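Local coordinates for B-agarase (Agarivorans gilvus, PDB 5Z6P), which probably hydrolyses the beta-glycosidic linkages of agar polysaccharides, as a beta-agarase of glycoside hydrolase family 50, at residues Asn114-Asp117 and Gln121-Ser124; Arg600-Glu605 and His613-Cys618; Gln690-Met695 and Asn731-Phe736. One frame throughout, in Å; residues are numbered along the deposited sequence.

Contact 1: residues Asn114-Asp117 and Gln121-Ser124; sequences NIFD and QMHS
N114 to F116 pair with M122 to S124 as the two arms of an antiparallel beta hairpin; the strand directions differ by 166° and the axes approach to 4.6 Å. I115 and H123 form the hydrogen-bonded pair: I115 N donates to H123 O at 2.8 Å, and H123 N returns to I115 O at 2.7 Å. N114–S124 and F116–M122 are the non-hydrogen-bonded pairs on either side, and D117 N reaches Q121 O at 3.1 Å where the strands run into the turn.

F116 and M122 lie side by side on one face of the hairpin. M122 CG sits over a face of the phenyl ring, 3.8 Å from F116 CE2 and offset toward the rim, a CH-pi contact. With M122 CG anti to its own backbone N (chi1 168°) and chi2 extended, SD comes alongside the ring, oblique to it, a Met-aromatic contact with SD 4.6 Å from the F116 centroid. N114 OD1 and S124 OG also meet on this face, but the modelled separation is too short to be trusted in detail. I115 and H123 occupy the other face, where both touch L141 and V139.

The carboxylate of D117 is spoken for by backbone amides, OD1 by G120 N within the turn and OD2 by D181 N. These bonds probably stabilise its negative charge and fix the turn against a neighbouring loop.

Contact 2: residues Arg600-Glu605 and His613-Cys618; sequences RVVKQE and HLYLGC
Y615 meets the helix with its phenolic end, which V602 takes, and with the CD2-CE2 side of its ring. V602 CG1 lies 3.3 Å from Y615 OH and 3.4 Å from Y615 CZ, with Y615 CE1 at 3.7 Å, so this one methyl branch does most of the touching. It approaches the ring obliquely, and the two side chains cross at about a right angle. K603 supplies the second patch, mostly through its backbone: K603 N is 3.9 Å from Y615 CE2, and K603 CB is 4.0 Å from Y615 CD2. The ring thus packs closely along the helix surface through van der Waals contact.

Torsions set both partners. In V602, CG1 stands anti to the backbone N (chi1 174°), which carries it to the phenol; in Y615, CG is likewise anti to its own N (chi1 169°), extending the ring from its short strand to the helix. K603 continues past the ring, and its NZ is bonded to H636 O, so the ammonium group is held beyond the aromatic contact. F599 and L606, from the same helix, also touch Y615, while I455 and I506 pack on V602.

The strand end is fixed by its backbone. Y615 N bonds to D638 OD2, and L614 and L616 both pair with I504. The contact therefore lays the long helix 581-609 against the short, weakly bonded strand 614-615, which runs parallel to strand 501-506, in the manner of the helix-on-strand layers of the (beta/alpha)8 barrel expected for this family; helix 478-495 packs against V601 and E605.

Contact 3: residues Gln690-Met695 and Asn731-Phe736; sequences QERGQM and NYNIGF
R692 reaches from helix 689-704 to an inverse gamma turn centred on N733, in which I734 N makes a weak bond back to Y732 O. R692 CB points toward the turn, and CG, anti to the carbonyl carbon (chi1 -76°), continues the chain in that direction. CD is the first atom to touch, 3.6 Å from N733 OD1. The chain then bends at chi3, and NE passes N733 O at 3.8 Å while giving its hydrogen to F671 O, a bond that helps fix the rotation of the group.

The flat guanidinium now lies against the turn. N733 O stands 3.6 Å above one of its faces, offset toward the rim, and N733 ND2 likewise sits over a face, 3.6 Å from R692 NH1; the amide and guanidinium planes are 66° apart. NH1 is held by Q689 OE1, whose amide also bonds N733 OD1 through NE2, and more weakly by G735 O, while NH2 bonds to Y714 OH as well as to G735 O.

Each guanidinium nitrogen thus has a partner in this buried site, and the acceptors that meet it directly are neutral oxygens. The turn and the residue after it are fixed in their own right: D719 OD1 accepts from both N733 ND2 and G735 N, and this carboxylate, one shell out from the arginine, probably helps balance its charge. At the tip, R692 NH2 gives G735 O a 2.8 Å bond, 163° at the hydrogen; the oxygen lies almost in the guanidinium plane, but NH2 stands well above the carbonyl plane.

Overall arrangement
From the N terminus, contact 1 comes first and closes the tight turn between strands 109-117 and 122-129 in the carbohydrate-binding-like domain, with three residues between its segments. Contact 2 follows far along the chain, closing a short link from the end of helix 581-609 back to strand 614-615. Contact 3 closes the longest loop, with 35 residues between its segments that take in the rest of helix 689-704 and strand 709-714, ahead of helix 745-762. The three run in series, neither nesting nor crossing. None touches another: contacts 1 and 2 have centres 39 Å apart on opposite sides of the chain's centre, and contact 3 lies 27 Å from contact 1, centre to centre.

Contact 1: residues Asn114-Asp117 and Gln121-Ser124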
loop_
_atom_site.group_PDB
_atom_site.type_symbol
_atom_site.label_atom_id
_atom_site.label_comp_id
_atom_site.label_asym_id
_atom_site.label_seq_id
_atom_site.Cartn_x
_atom_site.Cartn_y
_atom_site.Cartn_z
ATOM N N ASN A 114 0.753 8.061 -17.608
ATOM C CA ASN A 114 -0.494 8.698 -17.242
ATOM C C ASN A 114 -1.057 9.397 -18.458
ATOM O O ASN A 114 -0.424 10.271 -19.034
ATOM C CB ASN A 114 -0.283 9.675 -16.084
ATOM C CG ASN A 114 0.385 9.023 -14.895
ATOM O OD1 ASN A 114 0.128 7.869 -14.581
ATOM N ND2 ASN A 114 1.255 9.758 -14.231
ATOM N N ILE A 115 -2.249 8.990 -18.859
ATOM C CA ILE A 115 -2.894 9.557 -20.029
ATOM C C ILE A 115 -4.130 10.358 -19.615
ATOM O O ILE A 115 -5.022 9.838 -18.945
ATOM C CB ILE A 115 -3.253 8.453 -21.009
ATOM C CG1 ILE A 115 -2.002 7.606 -21.266
ATOM C CG2 ILE A 115 -3.810 9.035 -22.277
ATOM C CD1 ILE A 115 -2.220 6.395 -22.090
ATOM N N PHE A 116 -4.158 11.633 -19.997
ATOM C CA PHE A 116 -5.184 12.572 -19.553
ATOM C C PHE A 116 -6.113 12.955 -20.691
ATOM O O PHE A 116 -5.658 13.175 -21.806
ATOM C CB PHE A 116 -4.539 13.846 -18.986
ATOM C CG PHE A 116 -3.620 13.611 -17.821
ATOM C CD1 PHE A 116 -2.305 13.233 -18.025
ATOM C CD2 PHE A 116 -4.066 13.787 -16.527
ATOM C CE1 PHE A 116 -1.453 13.019 -16.962
ATOM C CE2 PHE A 116 -3.215 13.575 -15.453
ATOM C CZ PHE A 116 -1.907 13.193 -15.676
ATOM N N ASP A 117 -7.412 13.052 -20.427
ATOM C CA ASP A 117 -8.310 13.561 -21.458
ATOM C C ASP A 117 -8.675 15.020 -21.185
ATOM O O ASP A 117 -8.325 15.564 -20.147
ATOM C CB ASP A 117 -9.566 12.675 -21.601
ATOM C CG ASP A 117 -10.540 12.779 -20.424
ATOM O OD1 ASP A 117 -10.383 13.636 -19.529
ATOM O OD2 ASP A 117 -11.496 11.975 -20.413
ATOM N N GLN A 121 -9.877 13.679 -16.374
ATOM C CA GLN A 121 -9.664 12.359 -15.798
ATOM C C GLN A 121 -8.480 11.664 -16.446
ATOM O O GLN A 121 -8.065 12.001 -17.560
ATOM C CB GLN A 121 -10.914 11.490 -15.907
ATOM C CG GLN A 121 -11.365 11.188 -17.294
ATOM C CD GLN A 121 -12.863 11.293 -17.400
ATOM O OE1 GLN A 121 -13.486 12.041 -16.648
ATOM N NE2 GLN A 121 -13.456 10.541 -18.325
ATOM N N MET A 122 -7.949 10.686 -15.726
ATOM C CA MET A 122 -6.626 10.161 -15.996
ATOM C C MET A 122 -6.606 8.656 -16.034
ATOM O O MET A 122 -7.023 7.996 -15.099
ATOM C CB MET A 122 -5.650 10.654 -14.934
ATOM C CG MET A 122 -4.313 9.952 -14.934
ATOM S SD MET A 122 -3.398 10.325 -13.441
ATOM C CE MET A 122 -4.250 9.339 -12.210
ATOM N N HIS A 123 -6.112 8.111 -17.130
ATOM C CA HIS A 123 -5.846 6.696 -17.196
ATOM C C HIS A 123 -4.382 6.452 -16.820
ATOM O O HIS A 123 -3.478 6.823 -17.560
ATOM C CB HIS A 123 -6.156 6.180 -18.591
ATOM C CG HIS A 123 -5.847 4.732 -18.783
ATOM N ND1 HIS A 123 -6.764 3.740 -18.536
ATOM C CD2 HIS A 123 -4.718 4.111 -19.193
ATOM C CE1 HIS A 123 -6.218 2.566 -18.795
ATOM N NE2 HIS A 123 -4.976 2.764 -19.192
ATOM N N SER A 124 -4.139 5.830 -15.674
ATOM C CA SER A 124 -2.760 5.625 -15.232
ATOM C C SER A 124 -2.356 4.153 -15.125
ATOM O O SER A 124 -2.951 3.389 -14.366
ATOM C CB SER A 124 -2.541 6.311 -13.884
ATOM O OG SER A 124 -1.189 6.235 -13.509
#

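Contact 2: residues Arg600-Glu605 and His613-Cys618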
loop_
_atom_site.group_PDB
_atom_site.type_symbol
_atom_site.label_atom_id
_atom_site.label_comp_id
_atom_site.label_asym_id
_atom_site.label_seq_id
_atom_site.Cartn_x
_atom_site.Cartn_y
_atom_site.Cartn_z
ATOM N N ARG A 600 -6.421 12.795 20.562
ATOM C CA ARG A 600 -6.525 12.991 22.014
ATOM C C ARG A 600 -7.403 11.919 22.641
ATOM O O ARG A 600 -7.041 11.326 23.664
ATOM C CB ARG A 600 -7.080 14.398 22.365
ATOM C CG ARG A 600 -7.066 14.747 23.872
ATOM C CD ARG A 600 -7.664 16.164 24.213
ATOM N NE ARG A 600 -9.121 16.090 24.262
ATOM C CZ ARG A 600 -9.830 15.826 25.355
ATOM N NH1 ARG A 600 -9.236 15.656 26.527
ATOM N NH2 ARG A 600 -11.146 15.743 25.276
ATOM N N VAL A 601 -8.557 11.662 22.026
ATOM C CA VAL A 601 -9.504 10.709 22.600
ATOM C C VAL A 601 -8.916 9.292 22.566
ATOM O O VAL A 601 -8.942 8.586 23.572
ATOM C CB VAL A 601 -10.874 10.734 21.881
ATOM C CG1 VAL A 601 -11.730 9.600 22.352
ATOM C CG2 VAL A 601 -11.591 12.084 22.120
ATOM N N VAL A 602 -8.353 8.902 21.426
ATOM C CA VAL A 602 -7.729 7.588 21.309
ATOM C C VAL A 602 -6.584 7.442 22.313
ATOM O O VAL A 602 -6.526 6.460 23.016
ATOM C CB VAL A 602 -7.192 7.307 19.892
ATOM C CG1 VAL A 602 -6.407 5.980 19.878
ATOM C CG2 VAL A 602 -8.330 7.276 18.866
ATOM N N LYS A 603 -5.688 8.419 22.384
ATOM C CA LYS A 603 -4.596 8.367 23.370
ATOM C C LYS A 603 -5.153 8.129 24.779
ATOM O O LYS A 603 -4.690 7.252 25.512
ATOM C CB LYS A 603 -3.766 9.661 23.334
ATOM C CG LYS A 603 -2.567 9.674 24.261
ATOM C CD LYS A 603 -2.096 11.092 24.534
ATOM C CE LYS A 603 -0.889 11.132 25.479
ATOM N NZ LYS A 603 0.401 11.430 24.775
ATOM N N GLN A 604 -6.168 8.905 25.146
ATOM C CA GLN A 604 -6.704 8.846 26.507
ATOM C C GLN A 604 -7.276 7.478 26.839
ATOM O O GLN A 604 -7.003 6.934 27.899
ATOM C CB GLN A 604 -7.767 9.927 26.721
ATOM C CG GLN A 604 -7.157 11.294 26.940
ATOM C CD GLN A 604 -8.180 12.365 27.160
ATOM O OE1 GLN A 604 -9.340 12.204 26.808
ATOM N NE2 GLN A 604 -7.749 13.487 27.735
ATOM N N GLU A 605 -8.074 6.934 25.932
ATOM C CA GLU A 605 -8.694 5.643 26.167
ATOM C C GLU A 605 -7.628 4.550 26.203
ATOM O O GLU A 605 -7.725 3.631 27.005
ATOM C CB GLU A 605 -9.755 5.343 25.103
ATOM C CG GLU A 605 -10.936 6.296 25.166
ATOM C CD GLU A 605 -11.582 6.321 26.534
ATOM O OE1 GLU A 605 -11.860 5.245 27.080
ATOM O OE2 GLU A 605 -11.797 7.411 27.071
ATOM N N HIS A 613 2.054 1.142 27.410
ATOM C CA HIS A 613 2.331 0.696 26.054
ATOM C C HIS A 613 2.266 1.846 25.065
ATOM O O HIS A 613 1.407 2.719 25.166
ATOM C CB HIS A 613 1.357 -0.399 25.638
ATOM C CG HIS A 613 1.624 -1.729 26.265
ATOM N ND1 HIS A 613 1.169 -2.064 27.518
ATOM C CD2 HIS A 613 2.289 -2.816 25.802
ATOM C CE1 HIS A 613 1.544 -3.299 27.806
ATOM N NE2 HIS A 613 2.222 -3.779 26.780
ATOM N N LEU A 614 3.169 1.816 24.093
ATOM C CA LEU A 614 3.275 2.843 23.082
ATOM C C LEU A 614 2.049 2.913 22.183
ATOM O O LEU A 614 1.530 1.897 21.718
ATOM C CB LEU A 614 4.532 2.611 22.233
ATOM C CG LEU A 614 5.861 2.739 22.996
ATOM C CD1 LEU A 614 7.046 2.449 22.098
ATOM C CD2 LEU A 614 6.013 4.115 23.614
ATOM N N TYR A 615 1.583 4.131 21.965
ATOM C CA TYR A 615 0.518 4.385 21.014
ATOM C C TYR A 615 1.164 4.872 19.717
ATOM O O TYR A 615 1.824 5.914 19.691
ATOM C CB TYR A 615 -0.480 5.399 21.588
ATOM C CG TYR A 615 -1.482 5.947 20.603
ATOM C CD1 TYR A 615 -1.997 5.166 19.578
ATOM C CD2 TYR A 615 -1.911 7.262 20.701
ATOM C CE1 TYR A 615 -2.920 5.689 18.672
ATOM C CE2 TYR A 615 -2.814 7.785 19.822
ATOM C CZ TYR A 615 -3.319 7.002 18.801
ATOM O OH TYR A 615 -4.221 7.564 17.937
ATOM N N LEU A 616 0.976 4.104 18.649
ATOM C CA LEU A 616 1.760 4.281 17.436
ATOM C C LEU A 616 1.020 4.978 16.313
ATOM O O LEU A 616 1.504 5.017 15.199
ATOM C CB LEU A 616 2.265 2.923 16.944
ATOM C CG LEU A 616 3.020 2.096 17.986
ATOM C CD1 LEU A 616 3.256 0.714 17.441
ATOM C CD2 LEU A 616 4.338 2.724 18.419
ATOM N N GLY A 617 -0.155 5.530 16.595
ATOM C CA GLY A 617 -0.828 6.334 15.592
ATOM C C GLY A 617 -1.754 5.594 14.643
ATOM O O GLY A 617 -2.261 4.523 14.968
ATOM N N CYS A 618 -1.985 6.178 13.471
ATOM C CA CYS A 618 -3.038 5.712 12.575
ATOM C C CYS A 618 -2.580 5.369 11.167
ATOM O O CYS A 618 -3.408 5.222 10.264
ATOM C CB CYS A 618 -4.138 6.767 12.472
ATOM S SG CYS A 618 -3.571 8.323 11.800
#

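Contact 3: residues Gln690-Met695 and Asn731-Phe736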
loop_
_atom_site.group_PDB
_atom_site.type_symbol
_atom_site.label_atom_id
_atom_site.label_comp_id
_atom_site.label_asym_id
_atom_site.label_seq_id
_atom_site.Cartn_x
_atom_site.Cartn_y
_atom_site.Cartn_z
ATOM N N GLN A 690 15.416 -11.486 -7.794
ATOM C CA GLN A 690 16.692 -11.032 -7.264
ATOM C C GLN A 690 16.642 -9.532 -6.978
ATOM O O GLN A 690 17.131 -9.080 -5.951
ATOM C CB GLN A 690 17.835 -11.359 -8.227
ATOM C CG GLN A 690 19.204 -11.032 -7.680
ATOM C CD GLN A 690 20.307 -11.169 -8.720
ATOM O OE1 GLN A 690 20.040 -11.351 -9.898
ATOM N NE2 GLN A 690 21.555 -11.082 -8.277
ATOM N N GLU A 691 16.042 -8.771 -7.883
ATOM C CA GLU A 691 15.982 -7.335 -7.710
ATOM C C GLU A 691 15.018 -6.921 -6.584
ATOM O O GLU A 691 15.176 -5.854 -6.000
ATOM C CB GLU A 691 15.600 -6.644 -9.008
ATOM C CG GLU A 691 15.772 -5.122 -8.893
ATOM C CD GLU A 691 15.693 -4.385 -10.215
ATOM O OE1 GLU A 691 14.635 -4.410 -10.884
ATOM O OE2 GLU A 691 16.702 -3.758 -10.567
ATOM N N ARG A 692 14.034 -7.766 -6.292
ATOM C CA ARG A 692 13.125 -7.523 -5.180
ATOM C C ARG A 692 13.899 -7.384 -3.875
ATOM O O ARG A 692 13.673 -6.457 -3.095
ATOM C CB ARG A 692 12.109 -8.653 -5.048
ATOM C CG ARG A 692 10.982 -8.651 -6.074
ATOM C CD ARG A 692 9.953 -9.744 -5.733
ATOM N NE ARG A 692 9.256 -9.437 -4.484
ATOM C CZ ARG A 692 8.790 -10.335 -3.624
ATOM N NH1 ARG A 692 8.948 -11.643 -3.853
ATOM N NH2 ARG A 692 8.175 -9.923 -2.518
ATOM N N GLY A 693 14.786 -8.344 -3.646
ATOM C CA GLY A 693 15.653 -8.354 -2.494
ATOM C C GLY A 693 16.583 -7.144 -2.498
ATOM O O GLY A 693 16.734 -6.498 -1.476
ATOM N N GLN A 694 17.178 -6.825 -3.643
ATOM C CA GLN A 694 18.027 -5.627 -3.747
ATOM C C GLN A 694 17.239 -4.366 -3.376
ATOM O O GLN A 694 17.723 -3.500 -2.635
ATOM C CB GLN A 694 18.610 -5.473 -5.159
ATOM C CG GLN A 694 19.735 -6.459 -5.520
ATOM C CD GLN A 694 20.020 -6.514 -7.025
ATOM O OE1 GLN A 694 19.167 -6.184 -7.847
ATOM N NE2 GLN A 694 21.220 -6.944 -7.387
ATOM N N MET A 695 16.022 -4.259 -3.882
ATOM C CA MET A 695 15.255 -3.059 -3.610
ATOM C C MET A 695 14.802 -3.022 -2.156
ATOM O O MET A 695 14.700 -1.949 -1.579
ATOM C CB MET A 695 14.074 -2.949 -4.575
ATOM C CG MET A 695 14.545 -2.724 -6.012
ATOM S SD MET A 695 13.228 -2.577 -7.225
ATOM C CE MET A 695 12.628 -0.919 -6.855
ATOM N N ASN A 731 -3.668 -8.718 -5.742
ATOM C CA ASN A 731 -3.105 -9.876 -6.446
ATOM C C ASN A 731 -1.635 -9.721 -6.809
ATOM O O ASN A 731 -1.216 -10.076 -7.914
ATOM C CB ASN A 731 -3.929 -10.154 -7.718
ATOM C CG ASN A 731 -3.966 -8.969 -8.662
ATOM O OD1 ASN A 731 -3.640 -7.849 -8.278
ATOM N ND2 ASN A 731 -4.353 -9.211 -9.905
ATOM N N TYR A 732 -0.856 -9.212 -5.857
ATOM C CA TYR A 732 0.510 -8.793 -6.100
ATOM C C TYR A 732 1.516 -9.831 -5.666
ATOM O O TYR A 732 1.345 -10.476 -4.640
ATOM C CB TYR A 732 0.835 -7.492 -5.340
ATOM C CG TYR A 732 -0.159 -6.366 -5.452
ATOM C CD1 TYR A 732 -0.977 -6.239 -6.565
ATOM C CD2 TYR A 732 -0.264 -5.415 -4.447
ATOM C CE1 TYR A 732 -1.875 -5.203 -6.669
ATOM C CE2 TYR A 732 -1.159 -4.361 -4.540
ATOM C CZ TYR A 732 -1.959 -4.264 -5.661
ATOM O OH TYR A 732 -2.858 -3.246 -5.791
ATOM N N ASN A 733 2.604 -9.938 -6.418
ATOM C CA ASN A 733 3.754 -10.701 -5.957
ATOM C C ASN A 733 4.531 -9.918 -4.906
ATOM O O ASN A 733 5.566 -9.373 -5.209
ATOM C CB ASN A 733 4.667 -11.075 -7.150
ATOM C CG ASN A 733 6.010 -11.635 -6.719
ATOM O OD1 ASN A 733 7.044 -11.275 -7.271
ATOM N ND2 ASN A 733 6.001 -12.493 -5.709
ATOM N N ILE A 734 4.039 -9.878 -3.669
ATOM C CA ILE A 734 4.694 -9.075 -2.629
ATOM C C ILE A 734 5.128 -9.844 -1.389
ATOM O O ILE A 734 5.650 -9.269 -0.453
ATOM C CB ILE A 734 3.781 -7.921 -2.168
ATOM C CG1 ILE A 734 2.421 -8.464 -1.694
ATOM C CG2 ILE A 734 3.644 -6.913 -3.280
ATOM C CD1 ILE A 734 1.622 -7.485 -0.865
ATOM N N GLY A 735 4.933 -11.152 -1.384
ATOM C CA GLY A 735 5.251 -11.910 -0.205
ATOM C C GLY A 735 6.730 -12.168 0.032
ATOM O O GLY A 735 7.546 -12.148 -0.890
ATOM N N PHE A 736 7.056 -12.414 1.290
ATOM C CA PHE A 736 8.312 -13.060 1.643
ATOM C C PHE A 736 8.256 -14.553 1.349
ATOM O O PHE A 736 9.278 -15.160 1.033
ATOM C CB PHE A 736 8.656 -12.824 3.108
ATOM C CG PHE A 736 9.711 -11.783 3.295
ATOM C CD1 PHE A 736 9.454 -10.464 2.968
ATOM C CD2 PHE A 736 10.974 -12.129 3.758
ATOM C CE1 PHE A 736 10.431 -9.501 3.114
ATOM C CE2 PHE A 736 11.956 -11.177 3.905
ATOM C CZ PHE A 736 11.689 -9.859 3.584
#